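Local coordinates for protein adenylyltransferase (Bartonella henselae str. Houston-1, PDB 5NH2) that transfers AMP from ATP onto tyrosine or threonine residues of host target proteins through its Fic domain, as part of bacterial virulence, at residues A[6-20]-A[79-93]. Sequence-based numbering, arbitrary orientation.
Sequences ISPHHYVYPNTTTLK and RHIPFTFADGTTAAM
Tyr11 lays its ring flat on the methyl of Ala91, with CB of Ala91 3.7 Å from the ring centroid and almost on the ring normal. The ring edge, at CE2, runs against the backbone where Ala92 passes into Met93, while CD1 of Tyr11 meets CZ of Phe85 at 4.0 Å, the two side chains crossing at about a right angle. This is the tight, buried part of the contact. CD of Lys20 lies over the centre of one face of Phe85, and Phe83 presents its ring edge, at CE2, to the centre of the other. With CG anti to the carbonyl carbon (chi1 -72°) and the chain extended beyond it, Lys20 runs across the Phe85 face and delivers NZ to OD2 of Asp87, a 2.9 Å salt bridge on the syn side of the carboxylate. NZ also donates to the carbonyl O of His10 and makes a cation-pi contact with Phe85. OD1 of Asp87 accepts from Thr89 N, closing an Asx turn, and also from Thr89 OG1.

Thr90 O accepts twice: from Ser7 N, in the carbonyl plane, and from His10 ND1 at 2.8 Å, nearly straight (168°) but above that plane. CB of Thr89 and CB of Ser7 cover opposite faces of the imidazole. Exposed residues make the solvent side: Asp87, and Ile6, whose CD1 touches CB of Pro82 at 3.6 Å.

The N-terminal loop thus packs along the 83-84/90-91 hairpin of the Fic domain, which carries Phe85 and Ala86 of the probable ATP site. Trp74 meets Tyr11 edge-to-face, Arg79 packs on Ile111 of helix 109-124, and Thr18 rests on helix 28-46.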
loop_
_atom_site.group_PDB
_atom_site.type_symbol
_atom_site.label_atom_id
_atom_site.label_comp_id
_atom_site.label_asym_id
_atom_site.label_seq_id
_atom_site.Cartn_x
_atom_site.Cartn_y
_atom_site.Cartn_z
ATOM N N ILE A 6 -28.505 -18.158 -1.493
ATOM C CA ILE A 6 -27.275 -17.345 -1.704
ATOM C C ILE A 6 -27.494 -15.880 -1.308
ATOM O O ILE A 6 -28.530 -15.322 -1.622
ATOM C CB ILE A 6 -26.752 -17.386 -3.180
ATOM C CG1 ILE A 6 -26.382 -18.790 -3.586
ATOM C CG2 ILE A 6 -25.458 -16.570 -3.337
ATOM C CD1 ILE A 6 -25.139 -18.842 -4.472
ATOM N N SER A 7 -26.489 -15.234 -0.693
ATOM C CA SER A 7 -26.682 -13.873 -0.181
ATOM C C SER A 7 -25.398 -13.227 0.307
ATOM O O SER A 7 -24.554 -13.896 0.926
ATOM C CB SER A 7 -27.660 -13.855 0.988
ATOM O OG SER A 7 -28.065 -12.537 1.282
ATOM N N PRO A 8 -25.222 -11.924 0.045
ATOM C CA PRO A 8 -24.056 -11.216 0.604
ATOM C C PRO A 8 -24.103 -11.185 2.105
ATOM O O PRO A 8 -23.059 -11.304 2.771
ATOM C CB PRO A 8 -24.170 -9.818 -0.001
ATOM C CG PRO A 8 -25.148 -9.946 -1.136
ATOM C CD PRO A 8 -26.056 -11.060 -0.809
ATOM N N HIS A 9 -25.317 -11.135 2.652
ATOM C CA HIS A 9 -25.487 -11.170 4.093
ATOM C C HIS A 9 -24.802 -12.374 4.717
ATOM O O HIS A 9 -24.468 -12.341 5.907
ATOM C CB HIS A 9 -26.981 -11.193 4.447
ATOM C CG HIS A 9 -27.706 -9.920 4.130
ATOM N ND1 HIS A 9 -27.525 -9.228 2.952
ATOM C CD2 HIS A 9 -28.636 -9.227 4.832
ATOM C CE1 HIS A 9 -28.302 -8.158 2.944
ATOM N NE2 HIS A 9 -28.986 -8.134 4.074
ATOM N N HIS A 10 -24.636 -13.472 3.963
ATOM C CA HIS A 10 -24.074 -14.682 4.557
ATOM C C HIS A 10 -22.590 -14.558 4.911
ATOM O O HIS A 10 -22.056 -15.473 5.554
ATOM C CB HIS A 10 -24.302 -15.880 3.621
ATOM C CG HIS A 10 -25.719 -16.385 3.623
ATOM N ND1 HIS A 10 -26.237 -17.154 2.604
ATOM C CD2 HIS A 10 -26.715 -16.243 4.533
ATOM C CE1 HIS A 10 -27.491 -17.459 2.884
ATOM N NE2 HIS A 10 -27.806 -16.920 4.046
ATOM N N TYR A 11 -21.914 -13.470 4.505
ATOM C CA TYR A 11 -20.524 -13.229 4.922
ATOM C C TYR A 11 -20.376 -12.798 6.400
ATOM O O TYR A 11 -19.278 -12.924 6.958
ATOM C CB TYR A 11 -19.895 -12.148 4.034
ATOM C CG TYR A 11 -19.357 -12.581 2.673
ATOM C CD1 TYR A 11 -18.195 -13.328 2.574
ATOM C CD2 TYR A 11 -19.963 -12.147 1.480
ATOM C CE1 TYR A 11 -17.667 -13.714 1.327
ATOM C CE2 TYR A 11 -19.440 -12.534 0.216
ATOM C CZ TYR A 11 -18.284 -13.301 0.148
ATOM O OH TYR A 11 -17.744 -13.679 -1.082
ATOM N N VAL A 12 -21.439 -12.286 7.044
ATOM C CA VAL A 12 -21.377 -11.740 8.398
ATOM C C VAL A 12 -22.220 -12.561 9.373
ATOM O O VAL A 12 -23.202 -13.221 9.004
ATOM C CB VAL A 12 -21.843 -10.273 8.418
ATOM C CG1 VAL A 12 -20.998 -9.431 7.439
ATOM C CG2 VAL A 12 -23.332 -10.224 8.062
ATOM N N TYR A 13 -21.844 -12.491 10.644
ATOM C CA TYR A 13 -22.646 -13.143 11.660
ATOM C C TYR A 13 -24.024 -12.471 11.717
ATOM O O TYR A 13 -24.108 -11.236 11.706
ATOM C CB TYR A 13 -21.966 -13.098 13.032
ATOM C CG TYR A 13 -20.682 -13.865 13.104
ATOM C CD1 TYR A 13 -19.483 -13.212 13.222
ATOM C CD2 TYR A 13 -20.670 -15.247 13.045
ATOM C CE1 TYR A 13 -18.274 -13.910 13.298
ATOM C CE2 TYR A 13 -19.464 -15.964 13.071
ATOM C CZ TYR A 13 -18.263 -15.285 13.219
ATOM O OH TYR A 13 -17.060 -15.961 13.248
ATOM N N PRO A 14 -25.105 -13.246 11.759
ATOM C CA PRO A 14 -26.434 -12.639 11.909
ATOM C C PRO A 14 -26.469 -11.621 13.038
ATOM O O PRO A 14 -25.846 -11.808 14.090
ATOM C CB PRO A 14 -27.324 -13.849 12.204
ATOM C CG PRO A 14 -26.664 -14.949 11.442
ATOM C CD PRO A 14 -25.186 -14.691 11.513
ATOM N N ASN A 15 -27.165 -10.507 12.770
ATOM C CA ASN A 15 -27.340 -9.369 13.680
ATOM C C ASN A 15 -26.036 -8.661 14.021
ATOM O O ASN A 15 -25.953 -7.974 15.043
ATOM C CB ASN A 15 -28.047 -9.787 14.973
ATOM C CG ASN A 15 -29.419 -10.337 14.715
ATOM O OD1 ASN A 15 -30.277 -9.646 14.163
ATOM N ND2 ASN A 15 -29.630 -11.602 15.076
ATOM N N THR A 16 -25.012 -8.790 13.181
ATOM C CA THR A 16 -23.800 -8.022 13.371
ATOM C C THR A 16 -23.270 -7.555 12.030
ATOM O O THR A 16 -23.718 -7.997 10.973
ATOM C CB THR A 16 -22.717 -8.820 14.070
ATOM O OG1 THR A 16 -21.824 -7.890 14.702
ATOM C CG2 THR A 16 -21.945 -9.647 13.048
ATOM N N THR A 17 -22.309 -6.642 12.102
ATOM C CA THR A 17 -21.516 -6.170 10.978
ATOM C C THR A 17 -20.146 -6.872 10.854
ATOM O O THR A 17 -19.304 -6.438 10.064
ATOM C CB THR A 17 -21.359 -4.650 11.088
ATOM O OG1 THR A 17 -21.165 -4.105 9.780
ATOM C CG2 THR A 17 -20.193 -4.280 11.983
ATOM N N THR A 18 -19.896 -7.925 11.639
ATOM C CA THR A 18 -18.601 -8.598 11.699
ATOM C C THR A 18 -18.524 -9.784 10.731
ATOM O O THR A 18 -19.393 -10.667 10.747
ATOM C CB THR A 18 -18.337 -9.089 13.125
ATOM O OG1 THR A 18 -18.484 -8.002 14.040
ATOM C CG2 THR A 18 -16.914 -9.691 13.265
ATOM N N LEU A 19 -17.447 -9.828 9.931
ATOM C CA LEU A 19 -17.241 -10.902 8.965
ATOM C C LEU A 19 -16.987 -12.228 9.686
ATOM O O LEU A 19 -16.160 -12.301 10.603
ATOM C CB LEU A 19 -16.066 -10.556 8.042
ATOM C CG LEU A 19 -16.218 -9.503 6.922
ATOM C CD1 LEU A 19 -14.829 -9.090 6.443
ATOM C CD2 LEU A 19 -17.038 -10.009 5.729
ATOM N N LYS A 20 -17.711 -13.277 9.280
ATOM C CA LYS A 20 -17.444 -14.614 9.802
ATOM C C LYS A 20 -15.959 -14.916 9.675
ATOM O O LYS A 20 -15.355 -14.660 8.631
ATOM C CB LYS A 20 -18.264 -15.656 9.036
ATOM C CG LYS A 20 -19.784 -15.638 9.336
ATOM C CD LYS A 20 -20.531 -16.292 8.197
ATOM C CE LYS A 20 -21.929 -16.744 8.634
ATOM N NZ LYS A 20 -22.678 -17.578 7.600
ATOM N N ARG A 79 -15.133 -12.458 -5.191
ATOM C CA ARG A 79 -16.429 -12.228 -4.554
ATOM C C ARG A 79 -17.631 -12.534 -5.458
ATOM O O ARG A 79 -18.769 -12.621 -4.961
ATOM C CB ARG A 79 -16.506 -10.789 -4.049
ATOM C CG ARG A 79 -16.536 -9.781 -5.136
ATOM C CD ARG A 79 -16.760 -8.351 -4.592
ATOM N NE ARG A 79 -16.211 -7.333 -5.474
ATOM C CZ ARG A 79 -16.882 -6.689 -6.432
ATOM N NH1 ARG A 79 -18.185 -6.929 -6.649
ATOM N NH2 ARG A 79 -16.247 -5.787 -7.167
ATOM N N HIS A 80 -17.432 -12.682 -6.755
ATOM C CA HIS A 80 -18.564 -13.044 -7.604
ATOM C C HIS A 80 -18.718 -14.556 -7.773
ATOM O O HIS A 80 -19.609 -14.981 -8.509
ATOM C CB HIS A 80 -18.444 -12.368 -8.977
ATOM C CG HIS A 80 -17.315 -12.884 -9.808
ATOM N ND1 HIS A 80 -15.998 -12.782 -9.410
ATOM C CD2 HIS A 80 -17.303 -13.513 -11.006
ATOM C CE1 HIS A 80 -15.220 -13.322 -10.334
ATOM N NE2 HIS A 80 -15.986 -13.767 -11.315
ATOM N N ILE A 81 -17.891 -15.353 -7.112
ATOM C CA ILE A 81 -17.981 -16.814 -7.138
ATOM C C ILE A 81 -18.636 -17.252 -5.850
ATOM O O ILE A 81 -18.152 -16.882 -4.769
ATOM C CB ILE A 81 -16.601 -17.462 -7.280
ATOM C CG1 ILE A 81 -15.796 -16.680 -8.295
ATOM C CG2 ILE A 81 -16.735 -18.966 -7.622
ATOM C CD1 ILE A 81 -16.484 -16.581 -9.590
ATOM N N PRO A 82 -19.728 -18.015 -5.883
ATOM C CA PRO A 82 -20.414 -18.396 -4.641
ATOM C C PRO A 82 -19.502 -19.205 -3.736
ATOM O O PRO A 82 -18.908 -20.205 -4.166
ATOM C CB PRO A 82 -21.602 -19.231 -5.124
ATOM C CG PRO A 82 -21.838 -18.794 -6.502
ATOM C CD PRO A 82 -20.555 -18.251 -7.082
ATOM N N PHE A 83 -19.409 -18.784 -2.474
ATOM C CA PHE A 83 -18.577 -19.497 -1.510
ATOM C C PHE A 83 -19.451 -20.102 -0.419
ATOM O O PHE A 83 -20.283 -19.410 0.169
ATOM C CB PHE A 83 -17.497 -18.581 -0.881
ATOM C CG PHE A 83 -16.685 -19.261 0.218
ATOM C CD1 PHE A 83 -15.487 -19.902 -0.071
ATOM C CD2 PHE A 83 -17.133 -19.285 1.533
ATOM C CE1 PHE A 83 -14.762 -20.563 0.937
ATOM C CE2 PHE A 83 -16.395 -19.936 2.536
ATOM C CZ PHE A 83 -15.225 -20.572 2.235
ATOM N N THR A 84 -19.223 -21.370 -0.113
ATOM C CA THR A 84 -20.011 -22.068 0.890
ATOM C C THR A 84 -19.186 -22.288 2.153
ATOM O O THR A 84 -18.197 -23.027 2.135
ATOM C CB THR A 84 -20.527 -23.400 0.355
ATOM O OG1 THR A 84 -21.439 -23.150 -0.713
ATOM C CG2 THR A 84 -21.265 -24.176 1.494
ATOM N N PHE A 85 -19.623 -21.672 3.246
ATOM C CA PHE A 85 -18.957 -21.764 4.532
ATOM C C PHE A 85 -19.089 -23.168 5.140
ATOM O O PHE A 85 -20.023 -23.923 4.856
ATOM C CB PHE A 85 -19.558 -20.732 5.493
ATOM C CG PHE A 85 -19.139 -19.302 5.212
ATOM C CD1 PHE A 85 -18.053 -18.735 5.890
ATOM C CD2 PHE A 85 -19.821 -18.530 4.272
ATOM C CE1 PHE A 85 -17.654 -17.410 5.651
ATOM C CE2 PHE A 85 -19.427 -17.210 4.016
ATOM C CZ PHE A 85 -18.342 -16.647 4.714
ATOM N N ALA A 86 -18.159 -23.501 6.033
ATOM C CA ALA A 86 -18.307 -24.757 6.769
ATOM C C ALA A 86 -19.627 -24.835 7.520
ATOM O O ALA A 86 -20.072 -25.944 7.824
ATOM C CB ALA A 86 -17.153 -24.960 7.754
ATOM N N ASP A 87 -20.291 -23.701 7.791
ATOM C CA ASP A 87 -21.596 -23.736 8.469
ATOM C C ASP A 87 -22.775 -24.034 7.545
ATOM O O ASP A 87 -23.907 -24.057 8.022
ATOM C CB ASP A 87 -21.864 -22.411 9.211
ATOM C CG ASP A 87 -21.983 -21.187 8.272
ATOM O OD1 ASP A 87 -22.321 -21.331 7.091
ATOM O OD2 ASP A 87 -21.755 -20.044 8.736
ATOM N N GLY A 88 -22.559 -24.190 6.234
ATOM C CA GLY A 88 -23.599 -24.535 5.308
ATOM C C GLY A 88 -24.117 -23.396 4.442
ATOM O O GLY A 88 -24.731 -23.668 3.402
ATOM N N THR A 89 -23.925 -22.134 4.841
ATOM C CA THR A 89 -24.491 -21.010 4.094
ATOM C C THR A 89 -23.594 -20.635 2.919
ATOM O O THR A 89 -22.391 -20.902 2.927
ATOM C CB THR A 89 -24.695 -19.811 5.009
ATOM O OG1 THR A 89 -23.417 -19.292 5.368
ATOM C CG2 THR A 89 -25.396 -20.258 6.315
ATOM N N THR A 90 -24.188 -20.023 1.899
ATOM C CA THR A 90 -23.459 -19.660 0.689
ATOM C C THR A 90 -23.575 -18.162 0.418
ATOM O O THR A 90 -24.680 -17.610 0.318
ATOM C CB THR A 90 -23.946 -20.475 -0.517
ATOM O OG1 THR A 90 -24.018 -21.849 -0.147
ATOM C CG2 THR A 90 -22.947 -20.369 -1.666
ATOM N N ALA A 91 -22.426 -17.515 0.308
ATOM C CA ALA A 91 -22.313 -16.076 0.190
ATOM C C ALA A 91 -21.695 -15.727 -1.158
ATOM O O ALA A 91 -20.939 -16.511 -1.739
ATOM C CB ALA A 91 -21.432 -15.526 1.349
ATOM N N ALA A 92 -22.043 -14.551 -1.661
ATOM C CA ALA A 92 -21.339 -13.896 -2.763
ATOM C C ALA A 92 -21.701 -12.421 -2.715
ATOM O O ALA A 92 -22.734 -12.044 -2.152
ATOM C CB ALA A 92 -21.700 -14.478 -4.128
ATOM N N MET A 93 -20.836 -11.580 -3.292
ATOM C CA MET A 93 -21.147 -10.163 -3.450
ATOM C C MET A 93 -20.753 -9.689 -4.856
ATOM O O MET A 93 -19.838 -8.875 -5.018
ATOM C CB MET A 93 -20.467 -9.340 -2.351
ATOM C CG MET A 93 -20.969 -7.917 -2.266
ATOM S SD MET A 93 -20.296 -6.976 -0.863
ATOM C CE MET A 93 -21.263 -7.643 0.501
#